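Local coordinates for hydroxynitrile lyase (Passiflora edulis, PDB 5XZT), which probably acts as a lyase that cleaves cyanohydrins, working as a homodimer with a dimeric alpha/beta-barrel fold, at residues A[8-13]-A[64-69]. Sequence-based numbering, arbitrary orientation.
Sequences RHIVFN and AYESTF
His9 and Ser67, like Val11 and Tyr65, form hydrogen-bonded antiparallel pairs at the middle of the four-stranded sheet of a dimeric alpha/beta-barrel (Dabb) fold. Each pair exchanges two backbone bonds, among them Val11 N to Tyr65 O at 2.9 Å and nearly straight (175°). Arg8, Ile10 and Phe12 share one face with Thr68, Glu66 and Ala64. From CB, the Arg8 side chain bends at chi2 and again at chi3, which carries it across to the neighbouring strand. Its CG and CD pass over Ser67 O, with CD 3.6 Å from that oxygen. NE comes 4.1 Å from Glu66 OE1, but no N-H points at this oxygen, and at most the opposite charges would attract. CZ faces Thr68 OG1, and NH1 donates a hydrogen bond of 2.8 Å to Thr68 OG1, which lies in plane at the guanidinium edge. Thr68 OG1 is also hydrogen-bonded to Glu43 OE2, while the second subunit offers its Glu66 OE1 for a salt bridge to Arg8 NH2, its Tyr103 OH for a hydrogen bond to Glu66 OE2, and its Phe12 to stack on Phe12. Ile10 lies alongside Glu66, its CD1 against Glu66 CG and OE1, and Ala64 CB touches the Phe12 ring at CD1. The other face carries His9, Val11 and Tyr65, covered by helix 21-33, and His9 ND1 is hydrogen-bonded to Asn102 OD1. A water donates to His9 O while also hydrogen-bonded to Ser67 OG. Val11 CG1 packs against Tyr65 CD1 at 3.8 Å. Tyr65 OH, also hydrogen-bonded to Tyr15 OH, donates to Asn13 OD1 at 2.8 Å, approaching from above the amide plane, 37° out of it.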
loop_
_atom_site.group_PDB
_atom_site.type_symbol
_atom_site.label_atom_id
_atom_site.label_comp_id
_atom_site.label_asym_id
_atom_site.label_seq_id
_atom_site.Cartn_x
_atom_site.Cartn_y
_atom_site.Cartn_z
ATOM N N ARG A 8 6.383 -7.127 -2.580
ATOM C CA ARG A 8 5.645 -5.937 -2.950
ATOM C C ARG A 8 6.315 -4.719 -2.316
ATOM O O ARG A 8 6.764 -4.778 -1.175
ATOM C CB ARG A 8 4.194 -6.016 -2.466
ATOM C CG ARG A 8 3.272 -4.993 -3.136
ATOM C CD ARG A 8 2.792 -5.504 -4.489
ATOM N NE ARG A 8 1.744 -6.489 -4.300
ATOM C CZ ARG A 8 1.436 -7.481 -5.139
ATOM N NH1 ARG A 8 2.080 -7.661 -6.290
ATOM N NH2 ARG A 8 0.438 -8.312 -4.826
ATOM N N HIS A 9 6.352 -3.626 -3.068
ATOM C CA HIS A 9 6.912 -2.361 -2.632
ATOM C C HIS A 9 5.775 -1.374 -2.774
ATOM O O HIS A 9 5.335 -1.089 -3.891
ATOM C CB HIS A 9 8.099 -2.007 -3.530
ATOM C CG HIS A 9 8.670 -0.639 -3.317
ATOM N ND1 HIS A 9 9.621 -0.370 -2.360
ATOM C CD2 HIS A 9 8.495 0.512 -4.000
ATOM C CE1 HIS A 9 9.985 0.897 -2.443
ATOM N NE2 HIS A 9 9.315 1.456 -3.432
ATOM N N ILE A 10 5.259 -0.897 -1.645
ATOM C CA ILE A 10 4.158 0.042 -1.655
ATOM C C ILE A 10 4.570 1.340 -0.987
ATOM O O ILE A 10 5.065 1.352 0.131
ATOM C CB ILE A 10 2.853 -0.510 -1.027
ATOM C CG1 ILE A 10 2.449 -1.805 -1.771
ATOM C CG2 ILE A 10 1.765 0.570 -1.109
ATOM C CD1 ILE A 10 1.021 -2.258 -1.519
ATOM N N VAL A 11 4.371 2.414 -1.736
ATOM C CA VAL A 11 4.665 3.782 -1.322
ATOM C C VAL A 11 3.371 4.571 -1.165
ATOM O O VAL A 11 2.508 4.565 -2.060
ATOM C CB VAL A 11 5.536 4.460 -2.374
ATOM C CG1 VAL A 11 5.792 5.924 -2.027
ATOM C CG2 VAL A 11 6.831 3.681 -2.562
ATOM N N PHE A 12 3.231 5.261 -0.034
ATOM C CA PHE A 12 2.223 6.309 0.104
ATOM C C PHE A 12 2.971 7.648 0.232
ATOM O O PHE A 12 3.959 7.714 0.942
ATOM C CB PHE A 12 1.396 6.151 1.380
ATOM C CG PHE A 12 0.500 4.941 1.447
ATOM C CD1 PHE A 12 0.150 4.185 0.341
ATOM C CD2 PHE A 12 -0.039 4.595 2.679
ATOM C CE1 PHE A 12 -0.696 3.089 0.474
ATOM C CE2 PHE A 12 -0.896 3.510 2.818
ATOM C CZ PHE A 12 -1.231 2.761 1.709
ATOM N N ASN A 13 2.498 8.696 -0.428
ATOM C CA ASN A 13 3.067 10.027 -0.217
ATOM C C ASN A 13 2.040 11.146 -0.283
ATOM O O ASN A 13 0.860 10.945 -0.599
ATOM C CB ASN A 13 4.274 10.278 -1.168
ATOM C CG ASN A 13 3.886 10.872 -2.510
ATOM O OD1 ASN A 13 2.880 10.500 -3.102
ATOM N ND2 ASN A 13 4.714 11.817 -3.012
ATOM N N ALA A 64 -0.849 6.630 -3.757
ATOM C CA ALA A 64 -0.276 5.306 -3.524
ATOM C C ALA A 64 0.374 4.818 -4.813
ATOM O O ALA A 64 -0.105 5.123 -5.910
ATOM C CB ALA A 64 -1.345 4.320 -3.073
ATOM N N TYR A 65 1.481 4.100 -4.672
ATOM C CA TYR A 65 2.187 3.493 -5.794
ATOM C C TYR A 65 2.608 2.082 -5.403
ATOM O O TYR A 65 3.205 1.876 -4.343
ATOM C CB TYR A 65 3.439 4.289 -6.169
ATOM C CG TYR A 65 3.294 5.777 -6.109
ATOM C CD1 TYR A 65 3.340 6.435 -4.889
ATOM C CD2 TYR A 65 3.094 6.538 -7.260
ATOM C CE1 TYR A 65 3.194 7.794 -4.803
ATOM C CE2 TYR A 65 2.952 7.912 -7.186
ATOM C CZ TYR A 65 3.011 8.540 -5.951
ATOM O OH TYR A 65 2.872 9.908 -5.837
ATOM N N GLU A 66 2.329 1.118 -6.268
ATOM C CA GLU A 66 2.693 -0.255 -6.001
ATOM C C GLU A 66 3.603 -0.779 -7.091
ATOM O O GLU A 66 3.388 -0.484 -8.263
ATOM C CB GLU A 66 1.463 -1.130 -5.994
ATOM C CG GLU A 66 0.411 -0.758 -4.979
ATOM C CD GLU A 66 -0.691 -1.802 -4.950
ATOM O OE1 GLU A 66 -0.349 -3.027 -4.916
ATOM O OE2 GLU A 66 -1.879 -1.422 -5.052
ATOM N N SER A 67 4.580 -1.573 -6.695
ATOM C CA SER A 67 5.402 -2.340 -7.640
ATOM C C SER A 67 5.787 -3.691 -7.054
ATOM O O SER A 67 5.699 -3.918 -5.838
ATOM C CB SER A 67 6.629 -1.546 -8.055
ATOM O OG SER A 67 7.274 -0.988 -6.944
ATOM N N THR A 68 6.177 -4.595 -7.947
ATOM C CA THR A 68 6.461 -5.972 -7.587
ATOM C C THR A 68 7.874 -6.310 -8.058
ATOM O O THR A 68 8.255 -5.933 -9.171
ATOM C CB THR A 68 5.414 -6.904 -8.227
ATOM O OG1 THR A 68 4.124 -6.520 -7.751
ATOM C CG2 THR A 68 5.667 -8.357 -7.864
ATOM N N PHE A 69 8.639 -6.975 -7.190
ATOM C CA PHE A 69 9.976 -7.450 -7.480
ATOM C C PHE A 69 10.017 -8.941 -7.193
ATOM O O PHE A 69 9.427 -9.415 -6.211
ATOM C CB PHE A 69 11.006 -6.685 -6.655
ATOM C CG PHE A 69 11.041 -5.223 -6.972
ATOM C CD1 PHE A 69 10.135 -4.351 -6.375
ATOM C CD2 PHE A 69 11.948 -4.720 -7.902
ATOM C CE1 PHE A 69 10.137 -3.001 -6.691
ATOM C CE2 PHE A 69 11.964 -3.369 -8.212
ATOM C CZ PHE A 69 11.064 -2.509 -7.605
HETATM O O HOH W 1 5.860 1.287 -5.886
#